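Local coordinates for protein carbohydrate esterase family 2 (CE2) (Chaetomium olivicolor, PDB 4XVH) that probably removes acetyl groups from xylan and related plant polysaccharides as a family 2 carbohydrate esterase, joining a jelly-roll beta-sandwich to an SGNH-type hydrolase domain, at residues 6-18 against 185-199. Numbering follows the deposited sequence.
Sequences GRVNPATKELSWP and YTRYGANDADGSYPF
Arg7, Asn9, Ser16 and Trp17 meet Tyr185, Tyr188, Ala190 and Tyr197 in an interdomain contact: the N-terminal jelly-roll beta-sandwich is docked on the loop between helix 181-184 and strand 207-211 of the SGNH-type hydrolase domain. Arg7 makes two cation-pi contacts; its guanidinium lies flat on the Tyr197 ring, planes 11° apart and centres 3.8 Å apart. A bend at chi3 (-71°) turns the group, and Arg7 NH1 donates to Tyr185 O (2.8 Å) and, less straight, to Arg187 O (3.0 Å), both near the guanidinium plane, while Arg7 NH2 sits over the Tyr185 ring face, the second cation-pi contact. A leucine here, in place of Arg7, would probably leave both carbonyls without this donor and the two tyrosine faces without their cation. The Tyr188 ring is sandwiched, with Asn9 CA over one face, 3.5 Å from the ring centroid, and Tyr197 CD1 over the other. Trp17 NE1 donates to Tyr188 O (2.8 Å), Ala190 CB packs over the six-membered ring of Trp17, and Ala190 N donates to Ser16 OG (2.9 Å). Glu14, its OE2 hydrogen-bonded to Ser89, is water-bridged from OE1 to Asp192, whose OD2 is gripped from opposite carboxylate faces by Gly189 N and Asn9 ND2 (3.2 Å, N-H...O angle 179°).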
loop_
_atom_site.group_PDB
_atom_site.type_symbol
_atom_site.label_atom_id
_atom_site.label_comp_id
_atom_site.label_asym_id
_atom_site.label_seq_id
_atom_site.Cartn_x
_atom_site.Cartn_y
_atom_site.Cartn_z
ATOM N N GLY A 6 -5.787 -7.875 -3.746
ATOM C CA GLY A 6 -5.973 -6.802 -2.787
ATOM C C GLY A 6 -7.428 -6.675 -2.368
ATOM O O GLY A 6 -8.261 -7.532 -2.699
ATOM N N ARG A 7 -7.745 -5.590 -1.660
ATOM C CA ARG A 7 -9.073 -5.412 -1.125
ATOM C C ARG A 7 -9.952 -4.756 -2.193
ATOM O O ARG A 7 -9.813 -3.559 -2.459
ATOM C CB ARG A 7 -9.023 -4.570 0.151
ATOM C CG ARG A 7 -10.374 -4.385 0.854
ATOM C CD ARG A 7 -10.235 -3.435 2.035
ATOM N NE ARG A 7 -9.487 -4.034 3.141
ATOM C CZ ARG A 7 -9.463 -3.505 4.362
ATOM N NH1 ARG A 7 -10.144 -2.370 4.585
ATOM N NH2 ARG A 7 -8.792 -4.101 5.360
ATOM N N VAL A 8 -10.817 -5.553 -2.833
ATOM C CA VAL A 8 -11.671 -5.052 -3.915
ATOM C C VAL A 8 -13.115 -5.421 -3.632
ATOM O O VAL A 8 -13.441 -6.588 -3.481
ATOM C CB VAL A 8 -11.251 -5.600 -5.284
ATOM C CG1 VAL A 8 -12.215 -5.133 -6.416
ATOM C CG2 VAL A 8 -9.801 -5.161 -5.604
ATOM N N ASN A 9 -13.973 -4.413 -3.532
ATOM C CA ASN A 9 -15.386 -4.663 -3.261
ATOM C C ASN A 9 -16.013 -5.372 -4.457
ATOM O O ASN A 9 -16.102 -4.797 -5.529
ATOM C CB ASN A 9 -16.100 -3.346 -2.968
ATOM C CG ASN A 9 -17.536 -3.528 -2.489
ATOM O OD1 ASN A 9 -18.151 -4.591 -2.638
ATOM N ND2 ASN A 9 -18.086 -2.454 -1.932
ATOM N N PRO A 10 -16.441 -6.636 -4.283
ATOM C CA PRO A 10 -17.016 -7.333 -5.441
ATOM C C PRO A 10 -18.348 -6.745 -5.915
ATOM O O PRO A 10 -18.755 -7.064 -7.025
ATOM C CB PRO A 10 -17.203 -8.768 -4.938
ATOM C CG PRO A 10 -17.340 -8.641 -3.442
ATOM C CD PRO A 10 -16.473 -7.452 -3.053
ATOM N N ALA A 11 -18.994 -5.890 -5.120
ATOM C CA ALA A 11 -20.235 -5.248 -5.561
ATOM C C ALA A 11 -19.970 -4.091 -6.527
ATOM O O ALA A 11 -20.882 -3.644 -7.234
ATOM C CB ALA A 11 -21.054 -4.747 -4.356
ATOM N N THR A 12 -18.738 -3.591 -6.550
ATOM C CA THR A 12 -18.398 -2.476 -7.428
ATOM C C THR A 12 -17.294 -2.795 -8.435
ATOM O O THR A 12 -17.162 -2.114 -9.440
ATOM C CB THR A 12 -17.908 -1.290 -6.625
ATOM O OG1 THR A 12 -16.677 -1.670 -5.994
ATOM C CG2 THR A 12 -18.958 -0.883 -5.565
ATOM N N LYS A 13 -16.473 -3.796 -8.116
ATOM C CA LYS A 13 -15.276 -4.120 -8.876
ATOM C C LYS A 13 -14.373 -2.900 -9.100
ATOM O O LYS A 13 -13.673 -2.786 -10.126
ATOM C CB LYS A 13 -15.644 -4.771 -10.208
ATOM C CG LYS A 13 -16.312 -6.139 -10.017
ATOM C CD LYS A 13 -16.298 -6.986 -11.289
ATOM C CE LYS A 13 -17.140 -6.389 -12.390
ATOM N NZ LYS A 13 -17.153 -7.277 -13.610
ATOM N N GLU A 14 -14.365 -2.016 -8.106
ATOM C CA GLU A 14 -13.526 -0.820 -8.148
ATOM C C GLU A 14 -12.125 -1.106 -7.658
ATOM O O GLU A 14 -11.919 -1.578 -6.529
ATOM C CB GLU A 14 -14.138 0.313 -7.309
ATOM C CG GLU A 14 -13.316 1.620 -7.298
ATOM C CD GLU A 14 -13.886 2.638 -6.312
ATOM O OE1 GLU A 14 -14.667 2.241 -5.421
ATOM O OE2 GLU A 14 -13.583 3.842 -6.450
ATOM N N LEU A 15 -11.155 -0.834 -8.520
ATOM C CA LEU A 15 -9.761 -0.822 -8.106
ATOM C C LEU A 15 -9.498 0.513 -7.443
ATOM O O LEU A 15 -9.242 1.524 -8.103
ATOM C CB LEU A 15 -8.840 -1.051 -9.293
ATOM C CG LEU A 15 -9.157 -2.322 -10.086
ATOM C CD1 LEU A 15 -8.092 -2.420 -11.187
ATOM C CD2 LEU A 15 -9.150 -3.594 -9.196
ATOM N N SER A 16 -9.601 0.505 -6.125
ATOM C CA SER A 16 -9.542 1.723 -5.328
ATOM C C SER A 16 -8.216 1.825 -4.573
ATOM O O SER A 16 -7.440 2.751 -4.790
ATOM C CB SER A 16 -10.709 1.751 -4.338
ATOM O OG SER A 16 -10.605 2.884 -3.506
ATOM N N TRP A 17 -7.941 0.885 -3.670
ATOM C CA TRP A 17 -6.666 0.918 -2.950
ATOM C C TRP A 17 -5.456 0.695 -3.891
ATOM O O TRP A 17 -5.577 0.076 -4.953
ATOM C CB TRP A 17 -6.689 -0.138 -1.827
ATOM C CG TRP A 17 -7.724 0.127 -0.776
ATOM C CD1 TRP A 17 -8.864 -0.607 -0.540
ATOM C CD2 TRP A 17 -7.760 1.236 0.152
ATOM N NE1 TRP A 17 -9.586 -0.037 0.499
ATOM C CE2 TRP A 17 -8.928 1.087 0.940
ATOM C CE3 TRP A 17 -6.922 2.339 0.388
ATOM C CZ2 TRP A 17 -9.268 1.994 1.958
ATOM C CZ3 TRP A 17 -7.263 3.234 1.406
ATOM C CH2 TRP A 17 -8.419 3.050 2.177
ATOM N N PRO A 18 -4.279 1.217 -3.506
ATOM C CA PRO A 18 -3.057 0.952 -4.267
ATOM C C PRO A 18 -2.794 -0.539 -4.335
ATOM O O PRO A 18 -3.091 -1.255 -3.368
ATOM C CB PRO A 18 -1.952 1.635 -3.439
ATOM C CG PRO A 18 -2.674 2.674 -2.618
ATOM C CD PRO A 18 -4.000 2.001 -2.289
ATOM N N TYR A 185 -9.470 2.081 7.186
ATOM C CA TYR A 185 -9.265 0.630 7.201
ATOM C C TYR A 185 -10.560 -0.191 7.390
ATOM O O TYR A 185 -10.551 -1.416 7.162
ATOM C CB TYR A 185 -8.260 0.260 8.291
ATOM C CG TYR A 185 -7.748 -1.172 8.271
ATOM C CD1 TYR A 185 -6.847 -1.609 7.287
ATOM C CD2 TYR A 185 -8.133 -2.069 9.250
ATOM C CE1 TYR A 185 -6.364 -2.914 7.294
ATOM C CE2 TYR A 185 -7.662 -3.348 9.258
ATOM C CZ TYR A 185 -6.793 -3.778 8.292
ATOM O OH TYR A 185 -6.321 -5.074 8.352
ATOM N N THR A 186 -11.666 0.454 7.770
ATOM C CA THR A 186 -12.938 -0.286 7.892
ATOM C C THR A 186 -13.729 -0.324 6.586
ATOM O O THR A 186 -14.796 -0.949 6.511
ATOM C CB THR A 186 -13.890 0.302 8.963
ATOM O OG1 THR A 186 -14.359 1.586 8.541
ATOM C CG2 THR A 186 -13.201 0.429 10.326
ATOM N N ARG A 187 -13.219 0.350 5.562
ATOM C CA ARG A 187 -13.979 0.507 4.323
ATOM C C ARG A 187 -13.584 -0.525 3.294
ATOM O O ARG A 187 -12.435 -0.913 3.268
ATOM C CB ARG A 187 -13.753 1.926 3.742
ATOM C CG ARG A 187 -14.248 3.049 4.648
ATOM C CD ARG A 187 -13.899 4.402 4.031
ATOM N NE ARG A 187 -14.513 5.491 4.783
ATOM C CZ ARG A 187 -14.509 6.750 4.371
ATOM N NH1 ARG A 187 -13.931 7.069 3.214
ATOM N NH2 ARG A 187 -15.083 7.684 5.114
ATOM N N TYR A 188 -14.509 -0.937 2.425
ATOM C CA TYR A 188 -14.158 -1.895 1.378
ATOM C C TYR A 188 -13.282 -1.187 0.357
ATOM O O TYR A 188 -12.065 -1.348 0.363
ATOM C CB TYR A 188 -15.384 -2.486 0.659
ATOM C CG TYR A 188 -15.164 -3.965 0.340
ATOM C CD1 TYR A 188 -16.119 -4.931 0.651
ATOM C CD2 TYR A 188 -13.906 -4.401 -0.101
ATOM C CE1 TYR A 188 -15.885 -6.282 0.391
ATOM C CE2 TYR A 188 -13.654 -5.737 -0.345
ATOM C CZ TYR A 188 -14.647 -6.670 -0.106
ATOM O OH TYR A 188 -14.344 -7.991 -0.345
ATOM N N GLY A 189 -13.903 -0.407 -0.532
ATOM C CA GLY A 189 -13.140 0.499 -1.372
ATOM C C GLY A 189 -12.921 1.766 -0.579
ATOM O O GLY A 189 -13.682 2.037 0.362
ATOM N N ALA A 190 -11.913 2.551 -0.956
ATOM C CA ALA A 190 -11.526 3.715 -0.163
ATOM C C ALA A 190 -12.625 4.723 0.071
ATOM O O ALA A 190 -12.604 5.401 1.099
ATOM C CB ALA A 190 -10.349 4.432 -0.805
ATOM N N ASN A 191 -13.572 4.864 -0.866
ATOM C CA ASN A 191 -14.637 5.844 -0.666
ATOM C C ASN A 191 -15.961 5.184 -0.330
ATOM O O ASN A 191 -16.979 5.818 -0.400
ATOM C CB ASN A 191 -14.823 6.721 -1.894
ATOM C CG ASN A 191 -13.575 7.480 -2.255
ATOM O OD1 ASN A 191 -13.115 7.421 -3.392
ATOM N ND2 ASN A 191 -13.030 8.201 -1.305
ATOM N N ASP A 192 -15.938 3.902 0.017
ATOM C CA ASP A 192 -17.168 3.221 0.420
ATOM C C ASP A 192 -17.528 3.591 1.870
ATOM O O ASP A 192 -16.753 4.249 2.564
ATOM C CB ASP A 192 -17.025 1.706 0.224
ATOM C CG ASP A 192 -16.886 1.329 -1.258
ATOM O OD1 ASP A 192 -17.271 2.167 -2.104
ATOM O OD2 ASP A 192 -16.433 0.207 -1.590
ATOM N N ALA A 193 -18.712 3.193 2.314
ATOM C CA ALA A 193 -19.183 3.527 3.662
ATOM C C ALA A 193 -18.236 2.999 4.728
ATOM O O ALA A 193 -17.605 1.950 4.552
ATOM C CB ALA A 193 -20.560 2.980 3.891
ATOM N N ASP A 194 -18.153 3.732 5.833
ATOM C CA ASP A 194 -17.506 3.231 7.037
ATOM C C ASP A 194 -18.062 1.868 7.392
ATOM O O ASP A 194 -19.261 1.616 7.254
ATOM C CB ASP A 194 -17.698 4.202 8.192
ATOM C CG ASP A 194 -17.099 5.566 7.901
ATOM O OD1 ASP A 194 -16.074 5.629 7.198
ATOM O OD2 ASP A 194 -17.655 6.569 8.366
ATOM N N GLY A 195 -17.174 0.976 7.806
ATOM C CA GLY A 195 -17.570 -0.374 8.153
ATOM C C GLY A 195 -18.012 -1.270 7.003
ATOM O O GLY A 195 -18.548 -2.356 7.247
ATOM N N SER A 196 -17.783 -0.858 5.758
ATOM C CA SER A 196 -18.267 -1.660 4.638
ATOM C C SER A 196 -17.365 -2.863 4.324
ATOM O O SER A 196 -17.785 -3.734 3.600
ATOM C CB SER A 196 -18.446 -0.803 3.364
ATOM O OG SER A 196 -17.240 -0.158 2.955
ATOM N N TYR A 197 -16.132 -2.913 4.822
ATOM C CA TYR A 197 -15.339 -4.145 4.640
ATOM C C TYR A 197 -15.792 -5.235 5.614
ATOM O O TYR A 197 -15.709 -5.052 6.822
ATOM C CB TYR A 197 -13.834 -3.883 4.829
ATOM C CG TYR A 197 -12.947 -5.087 4.477
ATOM C CD1 TYR A 197 -13.012 -5.704 3.211
ATOM C CD2 TYR A 197 -12.043 -5.590 5.399
ATOM C CE1 TYR A 197 -12.197 -6.796 2.893
ATOM C CE2 TYR A 197 -11.218 -6.670 5.096
ATOM C CZ TYR A 197 -11.307 -7.274 3.844
ATOM O OH TYR A 197 -10.504 -8.355 3.576
ATOM N N PRO A 198 -16.245 -6.389 5.092
ATOM C CA PRO A 198 -16.785 -7.390 6.018
ATOM C C PRO A 198 -15.710 -8.278 6.659
ATOM O O PRO A 198 -16.071 -9.163 7.418
ATOM C CB PRO A 198 -17.727 -8.216 5.133
ATOM C CG PRO A 198 -17.195 -8.117 3.775
ATOM C CD PRO A 198 -16.399 -6.795 3.684
ATOM N N PHE A 199 -14.429 -8.042 6.378
ATOM C CA PHE A 199 -13.387 -8.940 6.900
ATOM C C PHE A 199 -13.704 -10.432 6.598
ATOM O O PHE A 199 -13.859 -11.262 7.517
ATOM C CB PHE A 199 -13.204 -8.676 8.393
ATOM C CG PHE A 199 -12.514 -7.357 8.657
ATOM C CD1 PHE A 199 -11.128 -7.269 8.557
ATOM C CD2 PHE A 199 -13.247 -6.209 8.923
ATOM C CE1 PHE A 199 -10.462 -6.049 8.736
ATOM C CE2 PHE A 199 -12.599 -4.973 9.124
ATOM C CZ PHE A 199 -11.199 -4.893 9.023
HETATM O O HOH W 1 -11.607 -8.216 -1.179
HETATM O O HOH W 2 -15.447 0.029 -4.075
HETATM O O HOH W 3 -14.743 3.303 -2.986
HETATM O O HOH W 4 -15.123 5.907 -5.705
HETATM O O HOH W 5 -11.468 5.061 -4.986
HETATM O O HOH W 6 -17.398 2.829 -4.910
#